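Local coordinates for mandelate racemase/muconate lactonizing enzyme family protein (Roseovarius sp. TM1035, PDB 3T9P) that probably catalyses an isomerase-type reaction on a carboxylate substrate, as a member of the mandelate racemase/muconate lactonizing branch of the enolase superfamily, at residues P133-A138 with G329-F334; S140-I145 with S335-E340; F166-G171 with E186-T191; K202-N207 with N225-F230; R214-G219 with A247-D252. One frame throughout, in Å; residues are numbered along the deposited sequence.

In the fold
The five contacts sample one modified TIM barrel from its inner wall to its outer helices. Interactions 1, 3, 4 and 5 are buried; interaction 2 is partly so. Interactions 1 and 4 are strand pairings resting on backbone hydrogen bonds, and they meet inside the barrel where Tyr331 packs on Leu203. Interaction 2 continues the two strands of interaction 1 into loops and trades ladder bonds for a carboxylate that takes a backbone N-H. Interactions 3 and 5, farther from the chain centre, lie beneath and between the outer helices and are largely apolar. Strands 165-169 and 201-205, neighbours in the sheet, tie interactions 3 and 4 together, while the Glu186-Arg214 salt bridge joins interaction 3 to interaction 5.

Interaction 1 of 5, residues P133-A138 with G329-F334; sequences PVRAYA and GKYLEF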
# COMPACT_ATOMS: atom_id res chain seq x y z
N PRO A 133 -18.47 -29.58 -1.82
CA PRO A 133 -17.51 -29.60 -0.72
C PRO A 133 -16.13 -29.06 -1.11
O PRO A 133 -15.71 -29.06 -2.32
CB PRO A 133 -17.37 -31.13 -0.42
CG PRO A 133 -17.58 -31.80 -1.83
CD PRO A 133 -18.82 -30.96 -2.31
N VAL A 134 -15.43 -28.53 -0.09
CA VAL A 134 -14.08 -28.08 -0.23
C VAL A 134 -13.23 -28.80 0.87
O VAL A 134 -13.48 -28.58 2.08
CB VAL A 134 -14.07 -26.57 -0.06
CG1 VAL A 134 -12.69 -26.04 -0.24
CG2 VAL A 134 -14.92 -25.92 -1.16
N ARG A 135 -12.23 -29.59 0.49
CA ARG A 135 -11.30 -30.16 1.47
C ARG A 135 -10.55 -29.02 2.19
O ARG A 135 -10.07 -28.07 1.56
CB ARG A 135 -10.17 -30.94 0.80
CG ARG A 135 -9.34 -31.77 1.85
CD ARG A 135 -8.07 -32.15 1.22
NE ARG A 135 -7.26 -32.93 2.15
CZ ARG A 135 -6.08 -33.38 1.85
NH1 ARG A 135 -5.58 -33.12 0.64
NH2 ARG A 135 -5.41 -34.09 2.74
N ALA A 136 -10.42 -29.15 3.49
CA ALA A 136 -9.77 -28.06 4.28
C ALA A 136 -8.51 -28.58 4.93
O ALA A 136 -8.42 -29.81 5.29
CB ALA A 136 -10.76 -27.60 5.44
N TYR A 137 -7.61 -27.66 5.28
CA TYR A 137 -6.56 -28.00 6.19
C TYR A 137 -6.82 -27.22 7.48
O TYR A 137 -7.24 -26.10 7.43
CB TYR A 137 -5.17 -27.70 5.60
CG TYR A 137 -4.74 -26.27 5.36
CD1 TYR A 137 -4.75 -25.73 4.06
CD2 TYR A 137 -4.09 -25.54 6.38
CE1 TYR A 137 -4.16 -24.41 3.80
CE2 TYR A 137 -3.52 -24.26 6.15
CZ TYR A 137 -3.60 -23.71 4.87
OH TYR A 137 -3.00 -22.50 4.69
N ALA A 138 -6.48 -27.85 8.59
CA ALA A 138 -6.64 -27.24 9.92
C ALA A 138 -5.44 -26.34 10.14
O ALA A 138 -4.28 -26.74 10.04
CB ALA A 138 -6.70 -28.45 11.02
N GLY A 329 -5.14 -25.15 -5.57
CA GLY A 329 -4.33 -26.15 -4.91
C GLY A 329 -5.16 -27.16 -4.10
O GLY A 329 -6.31 -27.48 -4.39
N LYS A 330 -4.59 -27.67 -3.04
CA LYS A 330 -5.07 -28.90 -2.38
C LYS A 330 -6.20 -28.73 -1.40
O LYS A 330 -6.86 -29.68 -1.00
CB LYS A 330 -3.87 -29.66 -1.72
CG LYS A 330 -2.90 -30.21 -2.76
CD LYS A 330 -1.59 -30.59 -2.06
CE LYS A 330 -0.52 -30.57 -3.07
NZ LYS A 330 0.52 -31.49 -2.66
N TYR A 331 -6.38 -27.53 -0.90
CA TYR A 331 -7.18 -27.38 0.27
C TYR A 331 -7.42 -25.92 0.65
O TYR A 331 -6.60 -25.04 0.41
CB TYR A 331 -6.51 -28.09 1.48
CG TYR A 331 -5.00 -28.27 1.48
CD1 TYR A 331 -4.15 -27.22 1.19
CD2 TYR A 331 -4.41 -29.56 1.79
CE1 TYR A 331 -2.75 -27.39 1.13
CE2 TYR A 331 -2.99 -29.75 1.77
CZ TYR A 331 -2.19 -28.70 1.44
OH TYR A 331 -0.82 -28.87 1.38
N LEU A 332 -8.50 -25.74 1.39
CA LEU A 332 -8.88 -24.48 1.98
C LEU A 332 -8.16 -24.27 3.32
O LEU A 332 -8.25 -25.13 4.18
CB LEU A 332 -10.40 -24.51 2.23
CG LEU A 332 -11.11 -23.49 3.16
CD1 LEU A 332 -11.24 -22.18 2.46
CD2 LEU A 332 -12.48 -24.01 3.76
N GLU A 333 -7.51 -23.13 3.53
CA GLU A 333 -7.05 -22.79 4.91
C GLU A 333 -8.23 -22.61 5.87
O GLU A 333 -9.12 -21.76 5.62
CB GLU A 333 -6.24 -21.51 4.86
CG GLU A 333 -5.70 -21.25 6.34
CD GLU A 333 -4.62 -20.25 6.41
OE1 GLU A 333 -4.47 -19.42 5.47
OE2 GLU A 333 -3.95 -20.21 7.49
N PHE A 334 -8.31 -23.44 6.93
CA PHE A 334 -9.44 -23.33 7.92
C PHE A 334 -8.90 -23.04 9.34
O PHE A 334 -8.31 -23.92 9.96
CB PHE A 334 -10.31 -24.58 7.85
CG PHE A 334 -11.61 -24.45 8.60
CD1 PHE A 334 -12.72 -23.89 7.98
CD2 PHE A 334 -11.73 -24.85 9.93
CE1 PHE A 334 -13.96 -23.72 8.70
CE2 PHE A 334 -12.92 -24.65 10.65
CZ PHE A 334 -14.05 -24.10 10.04
O HOH W 1 -6.66 -32.06 -1.91
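Ala136 pairs with Leu332, Tyr137 with Glu333 and Ala138 with Phe334 in a parallel register that joins the first and last strands of the modified TIM barrel characteristic of the enolase superfamily, closing its ring. Three backbone hydrogen bonds make the seam: Leu332 N gives to Arg135 O (2.8 Å), Tyr137 N to Leu332 O (2.8 Å) and Phe334 N to Tyr137 O (2.9 Å).

Aromatic contacts line one face of this pairing. With CG of Tyr137 lodged between its backbone N and carbonyl carbon (chi1 68°), the ring edge turns to the face of Tyr331 in an offset edge-to-face pair, centroids 5.1 Å apart and planes at 75°. Glu333 CA lies over the Tyr137 ring, 3.6 Å from its centroid, in a CH-pi contact. Replacing Tyr137 by an alanine would probably leave Lys167 NZ without the hydroxyl it bonds and open a gap beside Tyr331. On the other face, Ala136 CB packs against Phe334 CB.

Charge is settled mostly outside the seam: Arg135 forms a salt bridge with Glu201, and Glu333 bonds Ser139. A water accepts from Arg135 NH1 at 3.0 Å and donates to Lys330 O at 2.6 Å.

Interaction 2 of 5, residues S140-I145 with S335-E340; sequences SMRRDI and SIEGPE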
# COMPACT_ATOMS: atom_id res chain seq x y z
N SER A 140 -3.35 -23.75 12.53
CA SER A 140 -3.00 -23.12 13.76
C SER A 140 -2.39 -21.74 13.45
O SER A 140 -1.52 -21.61 12.58
CB SER A 140 -1.95 -24.00 14.46
OG SER A 140 -1.36 -23.17 15.47
N MET A 141 -2.87 -20.69 14.12
CA MET A 141 -2.24 -19.37 14.02
C MET A 141 -1.15 -19.09 15.07
O MET A 141 -0.54 -18.02 15.00
CB MET A 141 -3.30 -18.29 14.22
CG MET A 141 -4.56 -18.57 13.30
SD MET A 141 -3.89 -18.44 11.53
CE MET A 141 -5.17 -19.41 10.80
N ARG A 142 -0.86 -20.01 15.99
CA ARG A 142 -0.11 -19.67 17.20
C ARG A 142 1.29 -20.17 17.20
O ARG A 142 1.57 -21.31 16.78
CB ARG A 142 -0.83 -20.28 18.45
CG ARG A 142 -2.16 -19.59 18.69
CD ARG A 142 -2.99 -20.22 19.87
NE ARG A 142 -2.19 -20.35 21.08
CZ ARG A 142 -2.48 -21.19 22.09
NH1 ARG A 142 -3.59 -21.90 22.07
NH2 ARG A 142 -1.66 -21.32 23.13
N ARG A 143 2.20 -19.31 17.68
CA ARG A 143 3.54 -19.67 18.03
C ARG A 143 3.70 -19.78 19.58
O ARG A 143 4.70 -20.32 20.03
CB ARG A 143 4.56 -18.69 17.50
CG ARG A 143 4.76 -18.78 16.04
CD ARG A 143 5.64 -17.74 15.52
NE ARG A 143 5.98 -18.13 14.17
CZ ARG A 143 5.24 -17.83 13.10
NH1 ARG A 143 5.61 -18.26 11.89
NH2 ARG A 143 4.12 -17.10 13.22
N ASP A 144 2.77 -19.24 20.32
CA ASP A 144 2.83 -19.30 21.75
C ASP A 144 2.52 -20.68 22.32
O ASP A 144 2.74 -20.95 23.44
CB ASP A 144 2.07 -18.15 22.40
CG ASP A 144 0.62 -18.23 22.18
OD1 ASP A 144 -0.05 -18.06 23.15
OD2 ASP A 144 0.16 -18.50 21.09
N ILE A 145 1.98 -21.56 21.52
CA ILE A 145 1.70 -22.91 21.91
C ILE A 145 2.91 -23.89 21.89
O ILE A 145 3.77 -23.80 21.10
CB ILE A 145 0.58 -23.44 20.98
CG1 ILE A 145 -0.04 -24.70 21.53
CG2 ILE A 145 1.08 -23.52 19.53
CD1 ILE A 145 -1.39 -24.97 20.95
N SER A 335 -9.09 -21.82 9.87
CA SER A 335 -8.52 -21.51 11.14
C SER A 335 -9.23 -22.39 12.21
O SER A 335 -10.45 -22.47 12.27
CB SER A 335 -8.78 -20.02 11.43
OG SER A 335 -8.50 -19.82 12.81
N ILE A 336 -8.47 -23.11 12.99
CA ILE A 336 -9.07 -23.96 14.04
C ILE A 336 -9.03 -23.25 15.43
O ILE A 336 -9.37 -23.87 16.44
CB ILE A 336 -8.43 -25.43 14.09
CG1 ILE A 336 -6.90 -25.45 13.91
CG2 ILE A 336 -8.95 -26.25 12.86
CD1 ILE A 336 -6.16 -25.05 15.31
N GLU A 337 -8.63 -21.99 15.48
CA GLU A 337 -8.44 -21.31 16.77
C GLU A 337 -9.83 -21.09 17.32
O GLU A 337 -10.77 -20.75 16.59
CB GLU A 337 -7.76 -19.96 16.56
CG GLU A 337 -6.30 -20.06 15.99
CD GLU A 337 -5.40 -20.87 16.86
OE1 GLU A 337 -5.81 -21.17 18.04
OE2 GLU A 337 -4.27 -21.24 16.42
N GLY A 338 -9.99 -21.27 18.61
CA GLY A 338 -11.32 -21.04 19.18
C GLY A 338 -11.65 -19.60 19.60
O GLY A 338 -10.88 -18.64 19.39
N PRO A 339 -12.81 -19.46 20.24
CA PRO A 339 -13.34 -18.21 20.74
C PRO A 339 -12.38 -17.50 21.73
O PRO A 339 -12.38 -16.29 21.84
CB PRO A 339 -14.70 -18.66 21.36
CG PRO A 339 -14.49 -20.20 21.70
CD PRO A 339 -13.73 -20.61 20.48
N GLU A 340 -11.51 -18.23 22.36
CA GLU A 340 -10.52 -17.69 23.26
C GLU A 340 -9.48 -16.86 22.50
O GLU A 340 -8.89 -15.94 23.06
CB GLU A 340 -9.83 -18.81 24.03
O HOH W 2 -6.22 -20.83 20.62
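A single carboxylate, that of Glu337, serves both backbone and side chain: its OE2 accepts from Met141 N at 2.7 Å, using the lone pair turned away from OE1, while OE1 forms a salt bridge with Arg153 of helix 147-161. The two loops involved follow the first and last strands of the enolase-superfamily barrel, at the strand ends that form the mouth where this superfamily has its active site. A bound formate, probably from the crystallisation liquor, lies about 6 Å from the Met141 side chain.

An ST turn shapes the first loop, Ser140 OG accepting from Arg142 N at 3.2 Å; that hydroxyl also bonds Glu150. The bend of Glu337 at chi2 (-58°) turns its carboxylate toward Met141 N and alongside the Arg142 CG-CD chain. Glu337 CG itself packs 3.5 Å from Met141 CG. Nearer the strand end, Met141 CE rests on Ser335 CB at 3.7 Å.

Arg142 NE is held by Asp144 OD2, 3.0 Å away and nearly in the guanidinium plane, in an almost straight bond (172°). The charged end of this arginine meets Glu337 through water, which accepts from Arg142 NH1 at 3.2 Å and donates to Glu337 OE1 at 2.6 Å.

Interaction 3 of 5, residues F166-G171 with E186-T191; sequences FKWRVG and EAVVPT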
# COMPACT_ATOMS: atom_id res chain seq x y z
N PHE A 166 -2.82 -30.36 7.93
CA PHE A 166 -2.61 -29.46 9.11
C PHE A 166 -1.46 -28.51 8.87
O PHE A 166 -0.45 -28.91 8.38
CB PHE A 166 -2.23 -30.34 10.35
CG PHE A 166 -3.39 -31.17 10.82
CD1 PHE A 166 -3.64 -32.40 10.20
CD2 PHE A 166 -4.23 -30.74 11.89
CE1 PHE A 166 -4.73 -33.19 10.63
CE2 PHE A 166 -5.36 -31.51 12.34
CZ PHE A 166 -5.62 -32.74 11.66
N LYS A 167 -1.60 -27.24 9.30
CA LYS A 167 -0.52 -26.27 9.19
C LYS A 167 -0.28 -25.68 10.60
O LYS A 167 -1.22 -25.35 11.28
CB LYS A 167 -0.94 -25.10 8.29
CG LYS A 167 0.30 -24.11 8.11
CD LYS A 167 -0.06 -23.14 6.93
CE LYS A 167 -0.76 -21.89 7.43
NZ LYS A 167 -1.02 -21.03 6.22
N TRP A 168 0.99 -25.61 10.96
CA TRP A 168 1.45 -24.93 12.16
C TRP A 168 2.65 -24.00 11.88
O TRP A 168 3.01 -23.75 10.70
CB TRP A 168 1.78 -26.04 13.24
CG TRP A 168 2.85 -27.02 13.00
CD1 TRP A 168 4.10 -27.01 13.59
CD2 TRP A 168 2.83 -28.18 12.12
NE1 TRP A 168 4.80 -28.15 13.22
CE2 TRP A 168 4.03 -28.87 12.32
CE3 TRP A 168 1.84 -28.78 11.29
CZ2 TRP A 168 4.35 -30.04 11.61
CZ3 TRP A 168 2.12 -29.95 10.63
CH2 TRP A 168 3.38 -30.63 10.86
N ARG A 169 3.20 -23.42 12.96
CA ARG A 169 4.16 -22.32 12.82
C ARG A 169 5.54 -22.70 13.20
O ARG A 169 5.73 -23.45 14.18
CB ARG A 169 3.80 -21.09 13.67
CG ARG A 169 2.34 -20.59 13.46
CD ARG A 169 2.11 -19.94 12.12
NE ARG A 169 0.73 -20.09 11.69
CZ ARG A 169 0.20 -19.55 10.60
NH1 ARG A 169 -1.06 -19.86 10.26
NH2 ARG A 169 0.93 -18.70 9.84
N VAL A 170 6.49 -22.16 12.44
CA VAL A 170 7.89 -22.22 12.80
C VAL A 170 8.47 -20.79 12.86
O VAL A 170 7.82 -19.84 12.40
CB VAL A 170 8.73 -23.12 11.82
CG1 VAL A 170 8.20 -24.53 11.85
CG2 VAL A 170 8.61 -22.55 10.34
N GLY A 171 9.65 -20.69 13.46
CA GLY A 171 10.39 -19.45 13.58
C GLY A 171 9.49 -18.53 14.44
O GLY A 171 8.64 -19.00 15.19
N GLU A 186 12.94 -26.80 16.29
CA GLU A 186 13.59 -28.14 16.35
C GLU A 186 12.69 -29.17 16.97
O GLU A 186 12.68 -30.31 16.50
CB GLU A 186 14.99 -28.09 17.06
CG GLU A 186 16.02 -27.46 16.18
CD GLU A 186 16.04 -25.89 16.22
OE1 GLU A 186 15.32 -25.26 17.04
OE2 GLU A 186 16.82 -25.32 15.43
N ALA A 187 11.88 -28.76 17.93
CA ALA A 187 10.91 -29.62 18.55
C ALA A 187 9.55 -29.73 17.87
O ALA A 187 8.97 -30.91 17.84
CB ALA A 187 10.72 -29.25 20.00
N VAL A 188 9.04 -28.58 17.38
CA VAL A 188 7.62 -28.51 16.97
C VAL A 188 7.48 -29.35 15.65
O VAL A 188 6.43 -29.93 15.39
CB VAL A 188 7.11 -27.02 16.79
CG1 VAL A 188 7.57 -26.45 15.44
CG2 VAL A 188 5.67 -26.94 16.86
N VAL A 189 8.55 -29.44 14.88
CA VAL A 189 8.45 -29.99 13.53
C VAL A 189 8.26 -31.54 13.68
O VAL A 189 7.18 -32.08 13.29
CB VAL A 189 9.68 -29.61 12.67
CG1 VAL A 189 9.77 -30.48 11.36
CG2 VAL A 189 9.71 -28.11 12.30
N PRO A 190 9.24 -32.21 14.36
CA PRO A 190 9.05 -33.71 14.55
C PRO A 190 7.94 -34.05 15.52
O PRO A 190 7.17 -35.00 15.29
CB PRO A 190 10.47 -34.23 14.99
CG PRO A 190 11.16 -33.05 15.68
CD PRO A 190 10.62 -31.81 14.69
N THR A 191 7.76 -33.25 16.56
CA THR A 191 6.68 -33.62 17.49
C THR A 191 5.28 -33.65 16.90
O THR A 191 4.49 -34.54 17.24
CB THR A 191 6.72 -32.65 18.79
OG1 THR A 191 8.01 -32.76 19.35
CG2 THR A 191 5.66 -32.94 19.78
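Ala187 O, one residue ahead of the Val188 that meets Trp168 across the contact, is gripped twice by Thr191: by its backbone N at 2.9 Å and by its OG1 at 2.6 Å, the two donors coming from opposite faces of the carbonyl plane. This double hold spans the place where the helix is kinked, since Pro190 has no N-H to offer the preceding turn.

The setting is a beta-alpha unit of the barrel. Helix 184-196 lies against strand 165-169, the two short axes 9.6 Å apart and nearly antiparallel (169°), and the chain then goes on to strand 201-205 to complete a beta-alpha-beta crossover. Trp168 and Val188 carry much of the contact. The tryptophan's chi1 of 63° holds CG between the backbone N and carbonyl carbon and swings the indole out toward the helix, past Val188, whose side chain runs in the opposite direction. Trp168 CD1 touches Val188 CG2 at 3.6 Å, and Val188 CG1 lies in the ring plane at its edge. NE1 makes a weak, bent bond to Val188 O (3.2 Å, 131°). Just past the strand end, Val170 CG1 packs on Val189 CG2 at 3.9 Å and on Val188 CG1 at 4.1 Å.

Arg169, between Trp168 and Val170, points away from the helix; its guanidinium bonds Ser140 O, Asp205 and Asn207. The chemistry therefore divides with the direction of the strand's side chains: aliphatic and aromatic carbon faces the helix, polar groups face inward, and the weak indole bond suggests that shape more than polarity fixes the tryptophan.

Interaction 4 of 5, residues K202-N207 with N225-F230; sequences KLVDGN and NGIGHF
Asn225 O receives a weak hydrogen bond from Lys202 NZ (3.3 Å) just where helix 212-224 gives out. Gly226, at positive phi, is the C-prime residue of the Schellman motif that ends this helix, and the chain then turns into the next parallel strand of the barrel. A water joins the two segments here, donating to Gly226 O at 2.8 Å and accepting from Lys202 N at 2.7 Å. Ile227 CG2 leans toward Val204 CG1 (4.3 Å).

Gly228 N then donates to Lys202 O at 3.2 Å. At His229 the backbone O takes a nearly straight bond from Val204 N (3.0 Å, 172°), while the side chain, with CG anti to the backbone N (chi1 -179°), turns a ring face to Leu203, whose CD2 stands over the ring centre at 3.6 Å in a CH-pi contact. A serine in place of His229 would probably leave that methyl without its flat partner and open a gap between the strands' side chains. Phe230 CD1 follows, 4.1 Å from Val204 CG2.

Strand 201-205 sits between strands 165-169 and 229-231; helix 212-224 links it to 229-231 in a beta-alpha-beta crossover and packs Val218 and Leu222 on Phe230.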
# COMPACT_ATOMS: atom_id res chain seq x y z
N LYS A 202 1.09 -32.15 5.63
CA LYS A 202 1.60 -31.23 6.66
C LYS A 202 2.13 -29.98 6.02
O LYS A 202 2.79 -30.05 4.99
CB LYS A 202 2.68 -31.98 7.46
CG LYS A 202 1.96 -33.19 8.24
CD LYS A 202 3.11 -34.07 8.77
CE LYS A 202 2.85 -35.54 8.70
NZ LYS A 202 3.91 -36.01 7.70
N LEU A 203 1.86 -28.84 6.67
CA LEU A 203 2.23 -27.56 6.12
C LEU A 203 2.82 -26.82 7.31
O LEU A 203 2.39 -27.01 8.46
CB LEU A 203 0.95 -26.80 5.69
CG LEU A 203 0.08 -27.36 4.57
CD1 LEU A 203 -0.87 -28.49 5.04
CD2 LEU A 203 -0.79 -26.26 3.89
N VAL A 204 3.76 -25.96 7.06
CA VAL A 204 4.19 -24.97 8.07
C VAL A 204 4.39 -23.58 7.47
O VAL A 204 4.53 -23.47 6.29
CB VAL A 204 5.39 -25.36 8.91
CG1 VAL A 204 5.19 -26.67 9.59
CG2 VAL A 204 6.59 -25.29 8.14
N ASP A 205 4.32 -22.55 8.32
CA ASP A 205 4.51 -21.20 7.90
C ASP A 205 5.58 -20.57 8.76
O ASP A 205 5.54 -20.63 9.97
CB ASP A 205 3.16 -20.44 7.97
CG ASP A 205 3.17 -19.08 7.32
OD1 ASP A 205 4.19 -18.48 7.04
OD2 ASP A 205 2.07 -18.64 7.11
N GLY A 206 6.52 -19.98 8.08
CA GLY A 206 7.58 -19.26 8.72
C GLY A 206 7.30 -17.78 8.91
O GLY A 206 8.08 -17.10 9.45
N ASN A 207 6.19 -17.30 8.40
CA ASN A 207 5.87 -15.84 8.47
C ASN A 207 7.07 -14.89 8.44
O ASN A 207 7.20 -14.05 9.35
CB ASN A 207 4.95 -15.55 9.69
CG ASN A 207 3.64 -16.27 9.54
OD1 ASN A 207 3.45 -17.36 10.09
ND2 ASN A 207 2.72 -15.68 8.79
N ASN A 225 10.74 -34.75 8.04
CA ASN A 225 9.47 -35.02 8.65
C ASN A 225 8.20 -35.10 7.76
O ASN A 225 7.07 -35.13 8.29
CB ASN A 225 9.29 -33.97 9.76
CG ASN A 225 10.26 -34.23 10.88
OD1 ASN A 225 11.38 -33.70 10.91
ND2 ASN A 225 9.88 -35.18 11.73
N GLY A 226 8.39 -35.12 6.46
CA GLY A 226 7.28 -35.31 5.49
C GLY A 226 6.41 -34.06 5.28
O GLY A 226 5.28 -34.22 4.95
N ILE A 227 6.94 -32.84 5.52
CA ILE A 227 6.16 -31.58 5.43
C ILE A 227 6.37 -31.13 4.02
O ILE A 227 7.52 -30.88 3.59
CB ILE A 227 6.66 -30.45 6.40
CG1 ILE A 227 6.70 -30.80 7.90
CG2 ILE A 227 6.00 -29.12 6.11
CD1 ILE A 227 5.68 -31.60 8.41
N GLY A 228 5.28 -31.00 3.29
CA GLY A 228 5.34 -30.76 1.83
C GLY A 228 5.09 -29.33 1.38
O GLY A 228 5.13 -29.07 0.20
N HIS A 229 4.85 -28.42 2.38
CA HIS A 229 4.47 -27.00 2.12
C HIS A 229 5.20 -26.10 3.14
O HIS A 229 5.04 -26.27 4.34
CB HIS A 229 2.90 -26.93 2.26
CG HIS A 229 2.28 -25.61 2.03
ND1 HIS A 229 2.44 -24.54 2.91
CD2 HIS A 229 1.35 -25.21 1.12
CE1 HIS A 229 1.66 -23.54 2.51
NE2 HIS A 229 1.00 -23.92 1.43
N PHE A 230 6.04 -25.19 2.64
CA PHE A 230 6.79 -24.29 3.53
C PHE A 230 6.38 -22.87 3.12
O PHE A 230 6.77 -22.36 2.11
CB PHE A 230 8.30 -24.50 3.38
CG PHE A 230 9.15 -23.77 4.38
CD1 PHE A 230 8.59 -23.03 5.43
CD2 PHE A 230 10.58 -23.84 4.24
CE1 PHE A 230 9.46 -22.38 6.40
CE2 PHE A 230 11.44 -23.24 5.15
CZ PHE A 230 10.93 -22.50 6.28
O HOH W 3 2.89 -33.24 3.86

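Interaction 5 of 5, residues R214-G219 with A247-D252; sequences RAIEVG and AALLLD
Leu249, with CG anti to its carbonyl carbon (chi1 -63°) and chi2 at -177°, sets both methyls against Gly219, while Ile216, extended at chi2 (167°), carries CD1 out to Ala248. Here helix 212-224 packs against the last turn of helix 239-248 and the loop that follows it, two successive helices on the outer wall of the TIM-barrel fold.

Gly219 makes the close approach possible. Leu249 CD1 sits 3.7 Å from Gly219 CA, on the side where a beta carbon would clash with it, and CD2 lies 3.9 Å from Gly219 C. The same CD2 is 4.0 Å from Ile216 O and 4.3 Å from Ile216 CG2, so the leucine is wedged between one helical turn and the next. At the outer margin Ile216 CD1 touches Ala248 CB at 3.5 Å. Toward the inside, Leu251 CD2 comes within 4.1 Å of Gly219 O; both leucines also pack on Phe230 of strand 229-231, which Asp252 joins through backbone bonds.

Charges stay on another side of the helix, where Arg214 NH1 and Glu217 OE1 form a salt bridge at 2.9 Å and NH2 of the same arginine reaches Glu186 of helix 184-196. Across the contact itself methyl groups meet each other and the backbone at Gly219, which implies that the fit depends on close packing and on the missing glycine side chain rather than on directed polar bonds.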
# COMPACT_ATOMS: atom_id res chain seq x y z
N ARG A 214 19.34 -20.10 6.56
CA ARG A 214 18.61 -20.75 7.63
C ARG A 214 17.26 -21.44 7.19
O ARG A 214 16.86 -22.50 7.76
CB ARG A 214 18.37 -19.71 8.73
CG ARG A 214 17.80 -20.21 10.00
CD ARG A 214 18.82 -20.93 11.03
NE ARG A 214 17.91 -21.47 12.06
CZ ARG A 214 17.72 -22.76 12.27
NH1 ARG A 214 18.45 -23.62 11.55
NH2 ARG A 214 16.85 -23.15 13.21
N ALA A 215 16.55 -20.80 6.25
CA ALA A 215 15.23 -21.35 5.80
C ALA A 215 15.50 -22.72 5.09
O ALA A 215 14.69 -23.68 5.19
CB ALA A 215 14.55 -20.39 4.80
N ILE A 216 16.67 -22.79 4.42
CA ILE A 216 17.08 -24.07 3.75
C ILE A 216 17.42 -25.10 4.82
O ILE A 216 16.93 -26.24 4.77
CB ILE A 216 18.17 -23.84 2.65
CG1 ILE A 216 17.59 -23.00 1.50
CG2 ILE A 216 18.76 -25.23 2.08
CD1 ILE A 216 18.60 -22.39 0.44
N GLU A 217 18.17 -24.71 5.83
CA GLU A 217 18.36 -25.61 6.99
C GLU A 217 17.05 -26.13 7.55
O GLU A 217 16.84 -27.35 7.72
CB GLU A 217 19.16 -24.96 8.12
CG GLU A 217 20.66 -24.79 7.88
CD GLU A 217 21.35 -23.84 8.94
OE1 GLU A 217 20.92 -23.71 10.12
OE2 GLU A 217 22.36 -23.21 8.54
N VAL A 218 16.13 -25.22 7.87
CA VAL A 218 14.93 -25.62 8.55
C VAL A 218 14.17 -26.50 7.54
O VAL A 218 13.53 -27.47 7.90
CB VAL A 218 14.09 -24.32 9.02
CG1 VAL A 218 12.57 -24.66 9.25
CG2 VAL A 218 14.75 -23.63 10.29
N GLY A 219 14.25 -26.09 6.28
CA GLY A 219 13.45 -26.79 5.19
C GLY A 219 13.92 -28.27 5.00
O GLY A 219 13.12 -29.13 4.74
N ALA A 247 14.36 -22.73 -4.90
CA ALA A 247 15.32 -23.48 -5.77
C ALA A 247 16.06 -24.66 -5.07
O ALA A 247 16.29 -25.73 -5.67
CB ALA A 247 16.31 -22.51 -6.45
N ALA A 248 16.34 -24.52 -3.81
CA ALA A 248 17.06 -25.54 -3.07
C ALA A 248 16.16 -26.63 -2.44
O ALA A 248 16.66 -27.73 -2.14
CB ALA A 248 17.97 -24.89 -2.00
N LEU A 249 14.86 -26.41 -2.29
CA LEU A 249 14.05 -27.43 -1.59
C LEU A 249 13.20 -28.15 -2.55
O LEU A 249 12.78 -27.60 -3.64
CB LEU A 249 13.14 -26.79 -0.49
CG LEU A 249 13.97 -26.10 0.62
CD1 LEU A 249 13.03 -25.53 1.75
CD2 LEU A 249 14.95 -27.03 1.43
N LEU A 250 12.88 -29.38 -2.17
CA LEU A 250 12.00 -30.11 -3.00
C LEU A 250 10.62 -29.87 -2.58
O LEU A 250 9.73 -30.19 -3.35
CB LEU A 250 12.29 -31.65 -2.89
CG LEU A 250 13.65 -31.92 -3.49
CD1 LEU A 250 13.91 -33.34 -3.16
CD2 LEU A 250 13.70 -31.78 -4.94
N LEU A 251 10.38 -29.47 -1.30
CA LEU A 251 8.97 -29.26 -0.91
C LEU A 251 8.50 -27.99 -1.66
O LEU A 251 9.27 -27.36 -2.31
CB LEU A 251 8.78 -29.19 0.63
CG LEU A 251 9.80 -28.30 1.35
CD1 LEU A 251 9.70 -26.85 0.87
CD2 LEU A 251 9.55 -28.34 2.90
N ASP A 252 7.20 -27.67 -1.60
CA ASP A 252 6.59 -26.47 -2.24
C ASP A 252 6.79 -25.26 -1.30
O ASP A 252 6.44 -25.32 -0.11
CB ASP A 252 5.08 -26.73 -2.45
CG ASP A 252 4.78 -27.83 -3.57
OD1 ASP A 252 5.61 -27.94 -4.54
OD2 ASP A 252 3.70 -28.52 -3.49